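Local coordinates for protein probable glutamine synthetase (Pseudomonas aeruginosa, PDB 4HPP) that is a probable glutamine synthetase-family enzyme that assembles from six chains and, in this model, holds magnesium and glutamic acid, at residues C107-L112 with A198-V203; R113-R118 with A352-I357; E117-R120 with Q125-A128; L331-M336 with A347-A352. All coordinates share one frame; numbering follows the deposited sequence.

Contact 1. Residues C107-L112 with A198-V203; sequences CPRSLL and AADRAV
R109 meets D200 through one terminal nitrogen. R109 NH2 sits 2.6 Å from D200 OD1, and a weak hydrogen bond runs from the same NH2 to D200 OD2 at 3.2 Å. D200 lies at the guanidinium edge, and the guanidinium and carboxylate planes are 16° apart, although the two side chains as a whole cross at about a right angle. The bend at chi3 of R109 (92°) helps turn its charged end toward the acid. The other nitrogens are taken too: NE bonds to N95 and NH1 pairs with D71, while D200 OD2 also bonds to H343. With partners on three nitrogens, the buried guanidinium has little room to rotate.

Next to this ion pair is the close apolar part, where L112 CD2 touches A199 CB at 3.7 Å. The two helices, 108-121 and 196-216, belong to the glutamine synthetase catalytic domain; within 107-112 and 198-203 the nearest CA atoms, of R109 and A199, are 8.4 Å apart. N95 and D71 lie on strands of the five-stranded mixed sheet, so R109 ties the start of its helix to that sheet as well as to the second helix.

All four touching residues are buried, and partly exposed ones occur only beyond them on the same helices. S110 is one; its backbone N donates to C107 SG at 3.4 Å, a nearly straight bond (172°) that caps the helix from the N-cap residue. R201, also partly exposed, pairs instead with E173.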
loop_
_atom_site.group_PDB
_atom_site.type_symbol
_atom_site.label_atom_id
_atom_site.label_comp_id
_atom_site.label_asym_id
_atom_site.label_seq_id
_atom_site.Cartn_x
_atom_site.Cartn_y
_atom_site.Cartn_z
ATOM N N CYS A 107 20.125 47.451 -0.231
ATOM C CA CYS A 107 20.466 46.156 -0.867
ATOM C C CYS A 107 21.803 45.544 -0.388
ATOM O O CYS A 107 22.884 46.159 -0.556
ATOM C CB CYS A 107 20.481 46.255 -2.390
ATOM S SG CYS A 107 20.989 44.685 -3.164
ATOM N N PRO A 108 21.739 44.313 0.144
ATOM C CA PRO A 108 22.890 43.728 0.806
ATOM C C PRO A 108 23.864 43.202 -0.193
ATOM O O PRO A 108 25.047 43.404 0.020
ATOM C CB PRO A 108 22.303 42.615 1.699
ATOM C CG PRO A 108 20.836 42.829 1.648
ATOM C CD PRO A 108 20.541 43.499 0.330
ATOM N N ARG A 109 23.393 42.590 -1.283
ATOM C CA ARG A 109 24.303 42.231 -2.434
ATOM C C ARG A 109 25.113 43.432 -2.982
ATOM O O ARG A 109 26.345 43.394 -3.036
ATOM C CB ARG A 109 23.579 41.500 -3.581
ATOM C CG ARG A 109 24.502 40.428 -4.177
ATOM C CD ARG A 109 23.930 39.520 -5.236
ATOM N NE ARG A 109 24.182 40.102 -6.536
ATOM C CZ ARG A 109 24.868 39.515 -7.490
ATOM N NH1 ARG A 109 24.973 40.122 -8.630
ATOM N NH2 ARG A 109 25.411 38.329 -7.312
ATOM N N SER A 110 24.410 44.523 -3.287
ATOM C CA SER A 110 25.020 45.794 -3.722
ATOM C C SER A 110 26.098 46.309 -2.758
ATOM O O SER A 110 27.237 46.547 -3.199
ATOM C CB SER A 110 23.933 46.872 -3.938
ATOM O OG SER A 110 23.234 46.680 -5.169
ATOM N N LEU A 111 25.749 46.491 -1.468
ATOM C CA LEU A 111 26.735 46.853 -0.433
ATOM C C LEU A 111 27.968 45.947 -0.530
ATOM O O LEU A 111 29.095 46.453 -0.602
ATOM C CB LEU A 111 26.156 46.730 0.965
ATOM C CG LEU A 111 27.181 46.561 2.095
ATOM C CD1 LEU A 111 28.101 47.770 2.123
ATOM C CD2 LEU A 111 26.515 46.368 3.449
ATOM N N LEU A 112 27.789 44.615 -0.567
ATOM C CA LEU A 112 28.997 43.788 -0.660
ATOM C C LEU A 112 29.772 44.050 -1.961
ATOM O O LEU A 112 31.001 44.117 -1.933
ATOM C CB LEU A 112 28.770 42.285 -0.417
ATOM C CG LEU A 112 29.947 41.342 -0.803
ATOM C CD1 LEU A 112 31.186 41.602 0.052
ATOM C CD2 LEU A 112 29.539 39.888 -0.742
ATOM N N ALA A 198 31.427 34.619 -3.960
ATOM C CA ALA A 198 31.670 33.851 -2.721
ATOM C C ALA A 198 30.416 33.842 -1.821
ATOM O O ALA A 198 29.963 32.764 -1.442
ATOM C CB ALA A 198 32.911 34.358 -1.979
ATOM N N ALA A 199 29.818 35.011 -1.570
ATOM C CA ALA A 199 28.491 35.080 -0.903
ATOM C C ALA A 199 27.317 34.430 -1.680
ATOM O O ALA A 199 26.459 33.760 -1.073
ATOM C CB ALA A 199 28.151 36.502 -0.513
ATOM N N ASP A 200 27.286 34.590 -3.007
ATOM C CA ASP A 200 26.279 33.858 -3.811
ATOM C C ASP A 200 26.379 32.359 -3.548
ATOM O O ASP A 200 25.343 31.664 -3.355
ATOM C CB ASP A 200 26.417 34.140 -5.299
ATOM C CG ASP A 200 26.155 35.604 -5.650
ATOM O OD1 ASP A 200 26.326 35.953 -6.837
ATOM O OD2 ASP A 200 25.795 36.407 -4.746
ATOM N N ARG A 201 27.624 31.878 -3.482
ATOM C CA ARG A 201 27.864 30.444 -3.186
ATOM C C ARG A 201 27.250 30.066 -1.816
ATOM O O ARG A 201 26.522 29.064 -1.702
ATOM C CB ARG A 201 29.345 30.115 -3.292
ATOM C CG ARG A 201 29.736 28.658 -3.224
ATOM C CD ARG A 201 31.114 28.499 -3.863
ATOM N NE ARG A 201 31.012 28.650 -5.330
ATOM C CZ ARG A 201 31.968 28.436 -6.245
ATOM N NH1 ARG A 201 33.178 28.044 -5.927
ATOM N NH2 ARG A 201 31.672 28.615 -7.513
ATOM N N ALA A 202 27.468 30.908 -0.815
ATOM C CA ALA A 202 26.939 30.595 0.489
ATOM C C ALA A 202 25.423 30.446 0.328
ATOM O O ALA A 202 24.859 29.451 0.741
ATOM C CB ALA A 202 27.305 31.673 1.464
ATOM N N VAL A 203 24.771 31.360 -0.390
ATOM C CA VAL A 203 23.297 31.266 -0.553
ATOM C C VAL A 203 22.920 29.985 -1.336
ATOM O O VAL A 203 22.074 29.192 -0.878
ATOM C CB VAL A 203 22.685 32.519 -1.244
ATOM C CG1 VAL A 203 21.229 32.269 -1.672
ATOM C CG2 VAL A 203 22.810 33.742 -0.355
#

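Contact 2. Residues R113-R118 with A352-I357; sequences RAEVER and AGRLGI
E115 and R354 are joined by a two-pronged salt bridge. R354 approaches side-on with NE and an NH: NE donates to E115 OE2 at 2.7 Å with an angle of 161°, and NH2 donates to E115 OE1 at 3.0 Å, less straight at 140°. The NE bond runs close to the guanidinium plane. The NH2 bond is tilted out of it but uses the syn lone pair of OE1. Carboxylate and guanidinium do not lie flat together, their planes being 52° apart. The bend at chi2 of E115 helps turn its carboxylate to meet the arginine coming from the other direction.

A second arginine shares the acid. R118, one turn further along the same helix, sends NE to E115 OE1 at 2.6 Å, nearly along the C-O bond, and adds a weaker bond from NH2. OE1 thus accepts from both arginines, and the carboxylate is likely to be held firmly as an anion.

The arginines also meet each other. R118 CD lies over the centre of one face of the R354 guanidinium, 4.0 Å above it, and R118 NE comes within 3.4 Å of R354 NH2. Those last two are both donors and form no bond; the E115 carboxylate, bonded to both arginines, probably offsets their charges.

R354 NH1 extends the network to E407. The whole cluster bridges helix 108-121 and helix 342-358 of the catalytic domain; R354 also touches Y119 further along the first helix, while L355 and I357 rest on helix 261-281.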
loop_
_atom_site.group_PDB
_atom_site.type_symbol
_atom_site.label_atom_id
_atom_site.label_comp_id
_atom_site.label_asym_id
_atom_site.label_seq_id
_atom_site.Cartn_x
_atom_site.Cartn_y
_atom_site.Cartn_z
ATOM N N ARG A 113 29.071 44.238 -3.076
ATOM C CA ARG A 113 29.753 44.563 -4.321
ATOM C C ARG A 113 30.509 45.901 -4.326
ATOM O O ARG A 113 31.411 46.091 -5.139
ATOM C CB ARG A 113 28.798 44.542 -5.499
ATOM C CG ARG A 113 29.553 44.835 -6.791
ATOM C CD ARG A 113 28.691 44.674 -8.027
ATOM N NE ARG A 113 27.713 45.758 -8.169
ATOM C CZ ARG A 113 26.463 45.717 -7.706
ATOM N NH1 ARG A 113 26.017 44.639 -7.052
ATOM N NH2 ARG A 113 25.661 46.762 -7.890
ATOM N N ALA A 114 30.110 46.834 -3.467
ATOM C CA ALA A 114 30.700 48.169 -3.442
ATOM C C ALA A 114 31.968 48.094 -2.618
ATOM O O ALA A 114 32.913 48.879 -2.804
ATOM C CB ALA A 114 29.733 49.177 -2.830
ATOM N N GLU A 115 31.958 47.141 -1.695
ATOM C CA GLU A 115 33.021 46.954 -0.726
ATOM C C GLU A 115 34.122 46.170 -1.364
ATOM O O GLU A 115 35.300 46.438 -1.144
ATOM C CB GLU A 115 32.476 46.216 0.505
ATOM C CG GLU A 115 33.508 45.882 1.576
ATOM C CD GLU A 115 34.126 47.130 2.171
ATOM O OE1 GLU A 115 33.563 48.207 1.903
ATOM O OE2 GLU A 115 35.139 47.034 2.908
ATOM N N VAL A 116 33.739 45.193 -2.168
ATOM C CA VAL A 116 34.713 44.514 -3.036
ATOM C C VAL A 116 35.425 45.458 -4.042
ATOM O O VAL A 116 36.654 45.452 -4.109
ATOM C CB VAL A 116 34.091 43.269 -3.694
ATOM C CG1 VAL A 116 35.063 42.596 -4.676
ATOM C CG2 VAL A 116 33.630 42.315 -2.580
ATOM N N GLU A 117 34.649 46.275 -4.762
ATOM C CA GLU A 117 35.177 47.454 -5.483
ATOM C C GLU A 117 36.244 48.271 -4.689
ATOM O O GLU A 117 37.382 48.396 -5.156
ATOM C CB GLU A 117 34.033 48.379 -5.976
ATOM C CG GLU A 117 34.442 49.587 -6.857
ATOM C CD GLU A 117 35.328 49.246 -8.083
ATOM O OE1 GLU A 117 35.979 50.182 -8.632
ATOM O OE2 GLU A 117 35.396 48.057 -8.511
ATOM N N ARG A 118 35.868 48.813 -3.518
ATOM C CA ARG A 118 36.776 49.528 -2.604
ATOM C C ARG A 118 38.000 48.678 -2.273
ATOM O O ARG A 118 39.104 49.204 -2.033
ATOM C CB ARG A 118 36.085 49.909 -1.274
ATOM C CG ARG A 118 34.946 50.882 -1.416
ATOM C CD ARG A 118 34.455 51.404 -0.083
ATOM N NE ARG A 118 33.537 50.558 0.684
ATOM C CZ ARG A 118 32.208 50.510 0.527
ATOM N NH1 ARG A 118 31.608 51.202 -0.415
ATOM N NH2 ARG A 118 31.459 49.746 1.305
ATOM N N ALA A 352 35.536 45.887 8.443
ATOM C CA ALA A 352 36.316 46.110 9.648
ATOM C C ALA A 352 37.774 45.799 9.378
ATOM O O ALA A 352 38.652 46.475 9.905
ATOM C CB ALA A 352 35.794 45.279 10.805
ATOM N N GLY A 353 38.011 44.785 8.547
ATOM C CA GLY A 353 39.344 44.442 8.052
ATOM C C GLY A 353 39.933 45.617 7.313
ATOM O O GLY A 353 41.063 46.039 7.614
ATOM N N ARG A 354 39.167 46.158 6.366
ATOM C CA ARG A 354 39.584 47.361 5.615
ATOM C C ARG A 354 39.981 48.458 6.591
ATOM O O ARG A 354 41.080 48.961 6.524
ATOM C CB ARG A 354 38.477 47.891 4.678
ATOM C CG ARG A 354 38.907 48.262 3.250
ATOM C CD ARG A 354 38.001 49.320 2.574
ATOM N NE ARG A 354 36.564 49.326 2.950
ATOM C CZ ARG A 354 35.914 50.327 3.565
ATOM N NH1 ARG A 354 36.567 51.425 3.889
ATOM N NH2 ARG A 354 34.608 50.241 3.871
ATOM N N LEU A 355 39.075 48.823 7.498
ATOM C CA LEU A 355 39.367 49.792 8.550
ATOM C C LEU A 355 40.647 49.449 9.340
ATOM O O LEU A 355 41.334 50.337 9.850
ATOM C CB LEU A 355 38.198 49.856 9.533
ATOM C CG LEU A 355 36.959 50.579 9.040
ATOM C CD1 LEU A 355 36.028 50.785 10.207
ATOM C CD2 LEU A 355 37.378 51.912 8.432
ATOM N N GLY A 356 40.947 48.160 9.457
ATOM C CA GLY A 356 42.153 47.722 10.124
ATOM C C GLY A 356 43.327 48.187 9.300
ATOM O O GLY A 356 44.237 48.813 9.823
ATOM N N ILE A 357 43.274 47.903 8.002
ATOM C CA ILE A 357 44.357 48.212 7.087
ATOM C C ILE A 357 44.580 49.704 6.898
ATOM O O ILE A 357 45.718 50.156 6.917
ATOM C CB ILE A 357 44.089 47.550 5.723
ATOM C CG1 ILE A 357 44.127 46.015 5.887
ATOM C CG2 ILE A 357 45.045 48.092 4.656
ATOM C CD1 ILE A 357 43.533 45.247 4.732
#

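Contact 3. Residues E117-R120 with Q125-A128; sequences ERYR and QVIA
The Y119 ring takes a V126 methyl over one face: V126 CG2 stands 4.0 Å from the ring centroid, 29° off the normal, in a CH-pi contact. The methyl is displaced from the centre toward one side of the ring, where V126 CG2 comes to 3.5 Å from Y119 CD2. At the far rim of the ring, the hydroxyl is hydrogen-bonded with L350 O and with W266 NE1. These bonds fix the outer end of the ring while the valine packs on its face. V126 has CG1 anti to its backbone N (chi1 -179°), which leaves CG2 as the branch that meets the tyrosine.

The second pair is looser. R120 and Q125 lie side by side and point the same way, touching only through R120 CG and Q125 OE1 at 4.0 Å. Their guanidinium and amide planes are 85° apart, almost perpendicular, and no hydrogen bond joins them. R120 instead makes a weak salt bridge back to E117 on its own helix.

Within the catalytic domain, a very short link joins helix 108-121 to strand 124-137 of the large mixed sheet. That strand pairs with strands 185-194 and 235-243, and V126 also packs on M346 and L350 of helix 342-358.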
loop_
_atom_site.group_PDB
_atom_site.type_symbol
_atom_site.label_atom_id
_atom_site.label_comp_id
_atom_site.label_asym_id
_atom_site.label_seq_id
_atom_site.Cartn_x
_atom_site.Cartn_y
_atom_site.Cartn_z
ATOM N N GLU A 117 34.649 46.275 -4.762
ATOM C CA GLU A 117 35.177 47.454 -5.483
ATOM C C GLU A 117 36.244 48.271 -4.689
ATOM O O GLU A 117 37.382 48.396 -5.156
ATOM C CB GLU A 117 34.033 48.379 -5.976
ATOM C CG GLU A 117 34.442 49.587 -6.857
ATOM C CD GLU A 117 35.328 49.246 -8.083
ATOM O OE1 GLU A 117 35.979 50.182 -8.632
ATOM O OE2 GLU A 117 35.396 48.057 -8.511
ATOM N N ARG A 118 35.868 48.813 -3.518
ATOM C CA ARG A 118 36.776 49.528 -2.604
ATOM C C ARG A 118 38.000 48.678 -2.273
ATOM O O ARG A 118 39.104 49.204 -2.033
ATOM C CB ARG A 118 36.085 49.909 -1.274
ATOM C CG ARG A 118 34.946 50.882 -1.416
ATOM C CD ARG A 118 34.455 51.404 -0.083
ATOM N NE ARG A 118 33.537 50.558 0.684
ATOM C CZ ARG A 118 32.208 50.510 0.527
ATOM N NH1 ARG A 118 31.608 51.202 -0.415
ATOM N NH2 ARG A 118 31.459 49.746 1.305
ATOM N N TYR A 119 37.788 47.362 -2.235
ATOM C CA TYR A 119 38.909 46.476 -2.139
ATOM C C TYR A 119 39.750 46.490 -3.411
ATOM O O TYR A 119 40.973 46.681 -3.312
ATOM C CB TYR A 119 38.489 45.080 -1.752
ATOM C CG TYR A 119 38.674 44.804 -0.277
ATOM C CD1 TYR A 119 37.706 45.231 0.659
ATOM C CD2 TYR A 119 39.813 44.117 0.195
ATOM C CE1 TYR A 119 37.830 44.959 2.020
ATOM C CE2 TYR A 119 39.946 43.844 1.554
ATOM C CZ TYR A 119 38.955 44.274 2.465
ATOM O OH TYR A 119 39.099 44.068 3.823
ATOM N N ARG A 120 39.113 46.335 -4.577
ATOM C CA ARG A 120 39.842 46.293 -5.850
ATOM C C ARG A 120 40.659 47.591 -6.037
ATOM O O ARG A 120 41.852 47.529 -6.319
ATOM C CB ARG A 120 38.912 46.069 -7.048
ATOM C CG ARG A 120 39.485 45.149 -8.153
ATOM C CD ARG A 120 38.761 45.221 -9.509
ATOM N NE ARG A 120 38.319 46.592 -9.804
ATOM C CZ ARG A 120 39.128 47.612 -10.123
ATOM N NH1 ARG A 120 40.443 47.437 -10.204
ATOM N NH2 ARG A 120 38.626 48.819 -10.350
ATOM N N GLN A 125 42.057 41.565 -4.319
ATOM C CA GLN A 125 40.980 40.656 -4.676
ATOM C C GLN A 125 40.534 39.978 -3.389
ATOM O O GLN A 125 41.365 39.645 -2.552
ATOM C CB GLN A 125 41.481 39.557 -5.601
ATOM C CG GLN A 125 42.461 40.013 -6.668
ATOM C CD GLN A 125 41.818 40.431 -7.984
ATOM O OE1 GLN A 125 41.241 41.521 -8.088
ATOM N NE2 GLN A 125 41.944 39.574 -9.013
ATOM N N VAL A 126 39.234 39.743 -3.231
ATOM C CA VAL A 126 38.762 38.991 -2.063
ATOM C C VAL A 126 38.328 37.581 -2.374
ATOM O O VAL A 126 37.453 37.351 -3.213
ATOM C CB VAL A 126 37.692 39.749 -1.283
ATOM C CG1 VAL A 126 37.259 38.923 -0.077
ATOM C CG2 VAL A 126 38.288 41.088 -0.831
ATOM N N ILE A 127 38.952 36.632 -1.692
ATOM C CA ILE A 127 38.762 35.234 -1.988
ATOM C C ILE A 127 38.234 34.647 -0.722
ATOM O O ILE A 127 38.910 34.738 0.322
ATOM C CB ILE A 127 40.106 34.549 -2.267
ATOM C CG1 ILE A 127 40.805 35.171 -3.479
ATOM C CG2 ILE A 127 39.887 33.058 -2.457
ATOM C CD1 ILE A 127 40.524 34.497 -4.814
ATOM N N ALA A 128 37.061 34.022 -0.822
ATOM C CA ALA A 128 36.382 33.483 0.344
ATOM C C ALA A 128 35.601 32.210 0.060
ATOM O O ALA A 128 35.171 31.932 -1.078
ATOM C CB ALA A 128 35.468 34.528 0.997
#

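Contact 4. Residues L331-M336 with A347-A352; sequences LEFRPM and AAVLIA
F333 projects its side chain with CG anti to the backbone N (chi1 180°), which carries the ring out toward the helix, and V349 answers with CG2, the branch anti to its own carbonyl carbon, while CG1 lies anti to the backbone N (chi1 167°). The result is a strand-on-helix contact of the glutamine synthetase catalytic domain: strand 330-336 of the large mixed sheet against helix 342-358, which follows it closely in the chain. V349 CG2 sits over the ring centre, 4.1 Å from the centroid and 12° off the normal, a well-centred CH-pi contact.

The opposite face of the ring is taken by P335, the centre of an inverse gamma turn, whose CD lies 3.4 Å above that face, toward the rim. M336 CB is at the ring edge. The buried ring is thus held between V349 on one face and P335 on the other, and L274 and T281 of helix 261-281 touch it as well.

R334, which does not touch 347-352, is part of the glutamic acid pocket, as is R290, whose NH1 bonds to R334 O. The contact thus places the helix against a strand that also contributes R334 to the ligand pocket. M336 completes the packing, its CE reaching V349 CG2 at 4.3 Å.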
loop_
_atom_site.group_PDB
_atom_site.type_symbol
_atom_site.label_atom_id
_atom_site.label_comp_id
_atom_site.label_asym_id
_atom_site.label_seq_id
_atom_site.Cartn_x
_atom_site.Cartn_y
_atom_site.Cartn_z
ATOM N N LEU A 331 42.526 33.119 6.637
ATOM C CA LEU A 331 41.998 33.355 7.963
ATOM C C LEU A 331 40.498 33.063 8.054
ATOM O O LEU A 331 39.658 33.570 7.280
ATOM C CB LEU A 331 42.295 34.802 8.386
ATOM C CG LEU A 331 43.775 35.158 8.651
ATOM C CD1 LEU A 331 44.152 36.478 8.009
ATOM C CD2 LEU A 331 43.964 35.247 10.143
ATOM N N GLU A 332 40.179 32.289 9.061
ATOM C CA GLU A 332 38.871 31.827 9.339
ATOM C C GLU A 332 38.219 32.570 10.531
ATOM O O GLU A 332 38.691 32.472 11.685
ATOM C CB GLU A 332 38.989 30.341 9.632
ATOM C CG GLU A 332 37.938 29.802 10.565
ATOM C CD GLU A 332 37.756 28.312 10.419
ATOM O OE1 GLU A 332 37.232 27.851 9.374
ATOM O OE2 GLU A 332 38.117 27.602 11.363
ATOM N N PHE A 333 37.133 33.302 10.213
ATOM C CA PHE A 333 36.182 33.970 11.140
ATOM C C PHE A 333 35.107 32.958 11.583
ATOM O O PHE A 333 34.544 32.232 10.763
ATOM C CB PHE A 333 35.559 35.194 10.417
ATOM C CG PHE A 333 34.552 35.999 11.232
ATOM C CD1 PHE A 333 33.235 35.544 11.420
ATOM C CD2 PHE A 333 34.910 37.250 11.773
ATOM C CE1 PHE A 333 32.309 36.283 12.161
ATOM C CE2 PHE A 333 33.992 37.996 12.500
ATOM C CZ PHE A 333 32.690 37.514 12.681
ATOM N N ARG A 334 34.810 32.917 12.876
ATOM C CA ARG A 334 34.100 31.769 13.412
ATOM C C ARG A 334 32.774 32.107 14.055
ATOM O O ARG A 334 31.878 31.240 14.074
ATOM C CB ARG A 334 34.985 30.941 14.360
ATOM C CG ARG A 334 36.269 30.500 13.704
ATOM C CD ARG A 334 37.109 29.547 14.533
ATOM N NE ARG A 334 36.720 28.159 14.333
ATOM C CZ ARG A 334 36.127 27.426 15.268
ATOM N NH1 ARG A 334 35.794 26.148 15.021
ATOM N NH2 ARG A 334 35.882 27.988 16.463
ATOM N N PRO A 335 32.619 33.353 14.562
ATOM C CA PRO A 335 31.325 33.655 15.198
ATOM C C PRO A 335 30.243 34.020 14.161
ATOM O O PRO A 335 29.708 35.149 14.093
ATOM C CB PRO A 335 31.665 34.758 16.215
ATOM C CG PRO A 335 33.141 35.021 16.072
ATOM C CD PRO A 335 33.580 34.451 14.754
ATOM N N MET A 336 29.929 33.026 13.337
ATOM C CA MET A 336 29.030 33.244 12.220
ATOM C C MET A 336 28.142 32.038 12.126
ATOM O O MET A 336 28.568 30.948 12.507
ATOM C CB MET A 336 29.808 33.477 10.948
ATOM C CG MET A 336 28.904 33.956 9.836
ATOM S SD MET A 336 29.749 34.141 8.250
ATOM C CE MET A 336 30.490 35.800 8.369
ATOM N N ALA A 347 30.449 41.315 3.656
ATOM C CA ALA A 347 30.626 42.787 3.620
ATOM C C ALA A 347 31.040 43.371 4.954
ATOM O O ALA A 347 31.990 44.133 5.020
ATOM C CB ALA A 347 29.352 43.499 3.138
ATOM N N ALA A 348 30.317 43.033 6.018
ATOM C CA ALA A 348 30.637 43.551 7.358
ATOM C C ALA A 348 32.066 43.204 7.827
ATOM O O ALA A 348 32.774 44.047 8.421
ATOM C CB ALA A 348 29.611 43.075 8.364
ATOM N N VAL A 349 32.503 41.993 7.502
ATOM C CA VAL A 349 33.801 41.512 7.958
ATOM C C VAL A 349 34.901 42.212 7.160
ATOM O O VAL A 349 35.882 42.726 7.732
ATOM C CB VAL A 349 33.919 39.959 7.830
ATOM C CG1 VAL A 349 35.367 39.470 8.011
ATOM C CG2 VAL A 349 32.943 39.265 8.780
ATOM N N LEU A 350 34.721 42.262 5.847
ATOM C CA LEU A 350 35.750 42.823 4.976
ATOM C C LEU A 350 35.892 44.300 5.295
ATOM O O LEU A 350 36.977 44.865 5.108
ATOM C CB LEU A 350 35.413 42.618 3.504
ATOM C CG LEU A 350 35.780 41.367 2.665
ATOM C CD1 LEU A 350 35.101 41.456 1.283
ATOM C CD2 LEU A 350 37.282 41.223 2.468
ATOM N N ILE A 351 34.810 44.906 5.813
ATOM C CA ILE A 351 34.810 46.335 6.171
ATOM C C ILE A 351 35.788 46.564 7.318
ATOM O O ILE A 351 36.763 47.322 7.165
ATOM C CB ILE A 351 33.395 46.903 6.524
ATOM C CG1 ILE A 351 32.649 47.344 5.256
ATOM C CG2 ILE A 351 33.520 48.166 7.353
ATOM C CD1 ILE A 351 31.157 47.446 5.414
ATOM N N ALA A 352 35.536 45.887 8.443
ATOM C CA ALA A 352 36.316 46.110 9.648
ATOM C C ALA A 352 37.774 45.799 9.378
ATOM O O ALA A 352 38.652 46.475 9.905
ATOM C CB ALA A 352 35.794 45.279 10.805
#

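Overall arrangement
Two helices carry most of these contacts. Helix 108-121 supplies contacts 1, 2 and 3 in turn, and helix 342-358 supplies contacts 2 and 4. Contacts 1 and 4 have their centres nearest the centre of the chain, about 8 and 10 Å from it; contacts 2 and 3 lie about 17 Å out. Contacts 1, 2 and 4 are buried, contact 2 with a partly exposed R118, whereas contact 3 is partly buried. The two helix-helix contacts centre on arginine-carboxylate pairs, with an apolar touch in contact 1; the helix-strand contacts 3 and 4 rest on a valine methyl over an aromatic face. L112 CD1, 3.7 Å from A347 N, joins contacts 1 and 4.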